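Carbohydrate binding family 6 (Clostridium thermocellum, PDB 5A8C) hydrolyses terminal alpha-L-arabinofuranosides as a family 43 glycoside hydrolase, probably removing arabinose side groups from plant polysaccharides. Local coordinates at residues D56-I68 / G292-D304. Residues are numbered along the deposited sequence; the frame is centred on the assembly and turned at random.
With TRS (2-amino-2-hydroxymethyl-propane-1,3-diol), chain C.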
loop_
_atom_site.group_PDB
_atom_site.type_symbol
_atom_site.label_atom_id
_atom_site.label_comp_id
_atom_site.label_asym_id
_atom_site.label_seq_id
_atom_site.Cartn_x
_atom_site.Cartn_y
_atom_site.Cartn_z
ATOM N N ASP A 56 -8.793 -3.524 9.537
ATOM C CA ASP A 56 -9.401 -2.612 10.481
ATOM C C ASP A 56 -10.252 -3.430 11.445
ATOM O O ASP A 56 -11.304 -3.938 11.048
ATOM C CB ASP A 56 -10.304 -1.565 9.772
ATOM C CG ASP A 56 -9.601 -0.339 9.238
ATOM O OD1 ASP A 56 -8.489 0.013 9.688
ATOM O OD2 ASP A 56 -10.259 0.328 8.381
ATOM N N SER A 57 -9.827 -3.566 12.681
ATOM C CA SER A 57 -10.598 -4.334 13.658
ATOM C C SER A 57 -11.972 -3.706 13.872
ATOM O O SER A 57 -12.149 -2.496 13.779
ATOM C CB SER A 57 -9.899 -4.368 14.991
ATOM O OG SER A 57 -8.612 -4.957 14.866
ATOM N N ASP A 58 -12.983 -4.532 14.146
ATOM C CA ASP A 58 -14.268 -3.982 14.496
ATOM C C ASP A 58 -14.108 -2.932 15.594
ATOM O O ASP A 58 -13.373 -3.132 16.565
ATOM C CB ASP A 58 -15.181 -5.107 14.954
ATOM C CG ASP A 58 -15.505 -6.089 13.836
ATOM O OD1 ASP A 58 -15.351 -5.784 12.643
ATOM O OD2 ASP A 58 -15.930 -7.229 14.200
ATOM N N ALA A 59 -14.829 -1.838 15.463
ATOM C CA ALA A 59 -14.691 -0.704 16.368
ATOM C C ALA A 59 -14.911 -1.064 17.818
ATOM O O ALA A 59 -15.810 -1.870 18.098
ATOM C CB ALA A 59 -15.611 0.436 15.965
ATOM N N THR A 60 -14.134 -0.460 18.698
ATOM C CA THR A 60 -14.269 -0.685 20.123
ATOM C C THR A 60 -14.662 0.599 20.816
ATOM O O THR A 60 -14.269 1.675 20.372
ATOM C CB THR A 60 -12.929 -1.189 20.705
ATOM O OG1 THR A 60 -11.885 -0.284 20.379
ATOM C CG2 THR A 60 -12.544 -2.509 20.162
ATOM N N PRO A 61 -15.366 0.523 21.954
ATOM C CA PRO A 61 -15.651 1.728 22.716
ATOM C C PRO A 61 -14.371 2.374 23.218
ATOM O O PRO A 61 -13.490 1.701 23.750
ATOM C CB PRO A 61 -16.534 1.241 23.854
ATOM C CG PRO A 61 -17.082 -0.063 23.399
ATOM C CD PRO A 61 -16.066 -0.650 22.504
ATOM N N GLY A 62 -14.278 3.677 22.973
ATOM C CA GLY A 62 -13.078 4.420 23.313
ATOM C C GLY A 62 -12.044 4.545 22.221
ATOM O O GLY A 62 -11.047 5.238 22.406
ATOM N N GLN A 63 -12.247 3.883 21.094
ATOM C CA GLN A 63 -11.265 3.892 20.046
ATOM C C GLN A 63 -11.048 5.268 19.481
ATOM O O GLN A 63 -11.992 5.930 19.057
ATOM C CB GLN A 63 -11.710 2.962 18.899
ATOM C CG GLN A 63 -10.662 2.847 17.810
ATOM C CD GLN A 63 -10.955 1.736 16.839
ATOM O OE1 GLN A 63 -11.929 0.983 16.977
ATOM N NE2 GLN A 63 -10.138 1.592 15.834
ATOM N N SER A 64 -9.785 5.695 19.449
ATOM C CA SER A 64 -9.443 7.016 18.922
ATOM C C SER A 64 -8.186 6.973 18.050
ATOM O O SER A 64 -7.573 7.996 17.792
ATOM C CB SER A 64 -9.295 8.007 20.048
ATOM O OG SER A 64 -8.241 7.596 20.896
ATOM N N THR A 65 -7.802 5.788 17.600
ATOM C CA THR A 65 -6.744 5.618 16.625
ATOM C C THR A 65 -6.964 4.241 15.973
ATOM O O THR A 65 -7.932 3.533 16.256
ATOM C CB THR A 65 -5.346 5.793 17.256
ATOM O OG1 THR A 65 -4.391 5.815 16.184
ATOM C CG2 THR A 65 -5.044 4.686 18.170
ATOM N N TYR A 66 -6.067 3.919 15.058
ATOM C CA TYR A 66 -6.111 2.662 14.357
ATOM C C TYR A 66 -6.117 1.478 15.312
ATOM O O TYR A 66 -5.541 1.546 16.405
ATOM C CB TYR A 66 -4.912 2.540 13.407
ATOM C CG TYR A 66 -4.821 3.661 12.405
ATOM C CD1 TYR A 66 -5.685 3.720 11.328
ATOM C CD2 TYR A 66 -3.894 4.668 12.545
ATOM C CE1 TYR A 66 -5.660 4.763 10.422
ATOM C CE2 TYR A 66 -3.834 5.716 11.638
ATOM C CZ TYR A 66 -4.705 5.734 10.571
ATOM O OH TYR A 66 -4.669 6.713 9.627
ATOM N N ASN A 67 -6.696 0.369 14.858
ATOM C CA ASN A 67 -6.537 -0.922 15.517
ATOM C C ASN A 67 -6.364 -1.976 14.429
ATOM O O ASN A 67 -7.337 -2.602 14.013
ATOM C CB ASN A 67 -7.717 -1.230 16.430
ATOM C CG ASN A 67 -7.529 -2.498 17.173
ATOM O OD1 ASN A 67 -6.444 -3.127 17.160
ATOM N ND2 ASN A 67 -8.609 -2.942 17.816
ATOM N N ILE A 68 -5.131 -2.051 13.918
ATOM C CA ILE A 68 -4.763 -2.878 12.761
ATOM C C ILE A 68 -3.666 -3.863 13.244
ATOM O O ILE A 68 -2.460 -3.574 13.109
ATOM C CB ILE A 68 -4.251 -2.034 11.592
ATOM C CG1 ILE A 68 -5.295 -0.987 11.150
ATOM C CG2 ILE A 68 -3.895 -2.932 10.424
ATOM C CD1 ILE A 68 -4.676 0.132 10.319
ATOM N N GLY A 292 -24.546 1.978 9.109
ATOM C CA GLY A 292 -24.682 3.025 10.098
ATOM C C GLY A 292 -23.578 3.037 11.134
ATOM O O GLY A 292 -23.818 3.512 12.235
ATOM N N LEU A 293 -22.426 2.486 10.796
ATOM C CA LEU A 293 -21.324 2.306 11.740
ATOM C C LEU A 293 -20.348 3.459 11.670
ATOM O O LEU A 293 -20.366 4.247 10.704
ATOM C CB LEU A 293 -20.608 1.013 11.443
ATOM C CG LEU A 293 -21.480 -0.234 11.494
ATOM C CD1 LEU A 293 -20.644 -1.388 11.027
ATOM C CD2 LEU A 293 -22.085 -0.489 12.857
ATOM N N ASP A 294 -19.478 3.580 12.664
ATOM C CA ASP A 294 -18.499 4.645 12.684
ATOM C C ASP A 294 -17.483 4.419 11.567
ATOM O O ASP A 294 -16.775 3.412 11.582
ATOM C CB ASP A 294 -17.814 4.691 14.024
ATOM C CG ASP A 294 -16.855 5.870 14.155
ATOM O OD1 ASP A 294 -16.449 6.501 13.146
ATOM O OD2 ASP A 294 -16.560 6.161 15.330
ATOM N N PRO A 295 -17.389 5.313 10.561
ATOM C CA PRO A 295 -16.576 4.975 9.390
ATOM C C PRO A 295 -15.102 5.291 9.551
ATOM O O PRO A 295 -14.316 4.888 8.692
ATOM C CB PRO A 295 -17.170 5.897 8.342
ATOM C CG PRO A 295 -17.587 7.104 9.090
ATOM C CD PRO A 295 -18.121 6.580 10.393
ATOM N N VAL A 296 -14.662 5.990 10.605
ATOM C CA VAL A 296 -13.288 6.498 10.607
ATOM C C VAL A 296 -12.261 5.396 10.476
ATOM O O VAL A 296 -11.285 5.537 9.721
ATOM C CB VAL A 296 -13.025 7.410 11.823
ATOM C CG1 VAL A 296 -11.563 7.854 11.880
ATOM C CG2 VAL A 296 -13.922 8.605 11.778
ATOM N N TYR A 297 -12.427 4.328 11.243
ATOM C CA TYR A 297 -11.487 3.197 11.285
ATOM C C TYR A 297 -12.181 1.903 10.856
ATOM O O TYR A 297 -11.804 0.815 11.324
ATOM C CB TYR A 297 -10.882 3.009 12.666
ATOM C CG TYR A 297 -10.179 4.259 13.167
ATOM C CD1 TYR A 297 -9.001 4.698 12.592
ATOM C CD2 TYR A 297 -10.712 4.990 14.199
ATOM C CE1 TYR A 297 -8.347 5.826 13.035
ATOM C CE2 TYR A 297 -10.074 6.152 14.655
ATOM C CZ TYR A 297 -8.930 6.564 14.040
ATOM O OH TYR A 297 -8.301 7.737 14.458
ATOM N N GLN A 298 -13.188 1.994 9.979
ATOM C CA GLN A 298 -13.896 0.813 9.480
ATOM C C GLN A 298 -14.060 0.965 7.991
ATOM O O GLN A 298 -15.132 1.297 7.471
ATOM C CB GLN A 298 -15.204 0.570 10.214
ATOM C CG GLN A 298 -14.951 0.078 11.650
ATOM C CD GLN A 298 -16.188 -0.224 12.459
ATOM O OE1 GLN A 298 -16.281 -1.297 13.057
ATOM N NE2 GLN A 298 -17.080 0.749 12.572
ATOM N N ARG A 299 -12.970 0.702 7.256
ATOM C CA ARG A 299 -12.868 0.881 5.814
ATOM C C ARG A 299 -13.188 -0.431 5.086
ATOM O O ARG A 299 -13.257 -1.492 5.691
ATOM C CB ARG A 299 -11.480 1.398 5.475
ATOM C CG ARG A 299 -11.231 2.817 5.997
ATOM C CD ARG A 299 -9.787 3.206 6.042
ATOM N NE ARG A 299 -9.109 2.634 7.199
ATOM C CZ ARG A 299 -7.824 2.859 7.447
ATOM N NH1 ARG A 299 -7.152 3.782 6.780
ATOM N NH2 ARG A 299 -7.197 2.147 8.359
ATOM N N ASN A 300 -13.325 -0.335 3.763
ATOM C CA ASN A 300 -13.422 -1.536 2.925
ATOM C C ASN A 300 -12.659 -1.328 1.636
ATOM O O ASN A 300 -12.661 -0.233 1.041
ATOM C CB ASN A 300 -14.872 -1.941 2.655
ATOM C CG ASN A 300 -15.647 -0.839 1.955
ATOM O OD1 ASN A 300 -16.250 0.028 2.575
ATOM N ND2 ASN A 300 -15.628 -0.873 0.622
ATOM N N VAL A 301 -12.065 -2.409 1.151
ATOM C CA VAL A 301 -11.336 -2.391 -0.114
ATOM C C VAL A 301 -12.263 -2.146 -1.286
ATOM O O VAL A 301 -13.426 -2.563 -1.329
ATOM C CB VAL A 301 -10.529 -3.681 -0.259
ATOM C CG1 VAL A 301 -11.422 -4.923 -0.335
ATOM C CG2 VAL A 301 -9.564 -3.669 -1.415
ATOM N N CYS A 302 -11.715 -1.525 -2.341
ATOM C CA CYS A 302 -12.335 -1.224 -3.614
ATOM C C CYS A 302 -11.359 -1.516 -4.751
ATOM O O CYS A 302 -10.151 -1.484 -4.542
ATOM C CB CYS A 302 -12.790 0.238 -3.685
ATOM S SG CYS A 302 -14.037 0.764 -2.514
ATOM N N ILE A 303 -11.893 -1.661 -5.948
ATOM C CA ILE A 303 -11.092 -1.845 -7.149
ATOM C C ILE A 303 -11.749 -1.160 -8.315
ATOM O O ILE A 303 -12.975 -1.283 -8.498
ATOM C CB ILE A 303 -10.781 -3.339 -7.406
ATOM C CG1 ILE A 303 -9.794 -3.512 -8.557
ATOM C CG2 ILE A 303 -12.063 -4.155 -7.624
ATOM C CD1 ILE A 303 -9.267 -4.941 -8.685
ATOM N N ASP A 304 -10.966 -0.498 -9.171
ATOM C CA ASP A 304 -11.436 0.074 -10.413
ATOM C C ASP A 304 -10.375 -0.021 -11.483
ATOM O O ASP A 304 -9.183 -0.093 -11.164
ATOM C CB ASP A 304 -11.979 1.507 -10.247
ATOM C CG ASP A 304 -13.478 1.502 -9.819
ATOM O OD1 ASP A 304 -14.299 0.948 -10.600
ATOM O OD2 ASP A 304 -13.808 2.029 -8.729
HETATM C C TRS C . -2.405 4.592 7.382
HETATM C C1 TRS C . -1.167 5.050 8.143
HETATM C C2 TRS C . -2.017 4.125 5.987
HETATM C C3 TRS C . -3.166 3.485 8.164
HETATM N N TRS C . -3.336 5.772 7.229
HETATM O O1 TRS C . -0.249 3.963 8.207
HETATM O O2 TRS C . -1.644 5.228 5.155
HETATM O O3 TRS C . -4.411 3.163 7.623
HETATM O O HOH W 1 -10.655 -0.229 13.576
#
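Tyr297 lies against the chain of Thr65 and Tyr66: Thr65 O sits over the centre of its ring, 3.6 Å above the plane, while Val296 CG1 packs on the opposite face. With planes 75° apart and centroids 5.3 Å apart, its edge meets the face of Tyr66 in a T-shaped pair. The Gln63 amide runs almost parallel to the same ring, NE2 3.5 Å from Tyr297 CB; NE2 donates to Thr65 O and to a water that in turn donates to Ser57 O and Tyr297 O. An extended chain beyond CG carries the Gln298 amide to Ala59, whose N donates to Gln298 OE1 (2.9 Å) from above the carbonyl plane; NE2 donates to Asp294 O. In this five-bladed beta-propeller, the loop between strands 48-56 and 70-76 of the first blade here packs on the segment leading into strand 300-306 of the last. Arg299 grips Asp56 side-on, planes 13° apart: NH2 reaches OD1 at 2.8 Å (174°) and NE reaches OD2 at 2.8 Å, both on syn lone pairs. Arg299 N takes the anti lone pair of Asp56 OD2 at 3.0 Å; the three bonds together fix the carboxylate's rotation. TRS, probably from the crystallisation liquor, bonds Arg299 and Tyr66, also Asp39, Asp162, Glu211 and His268.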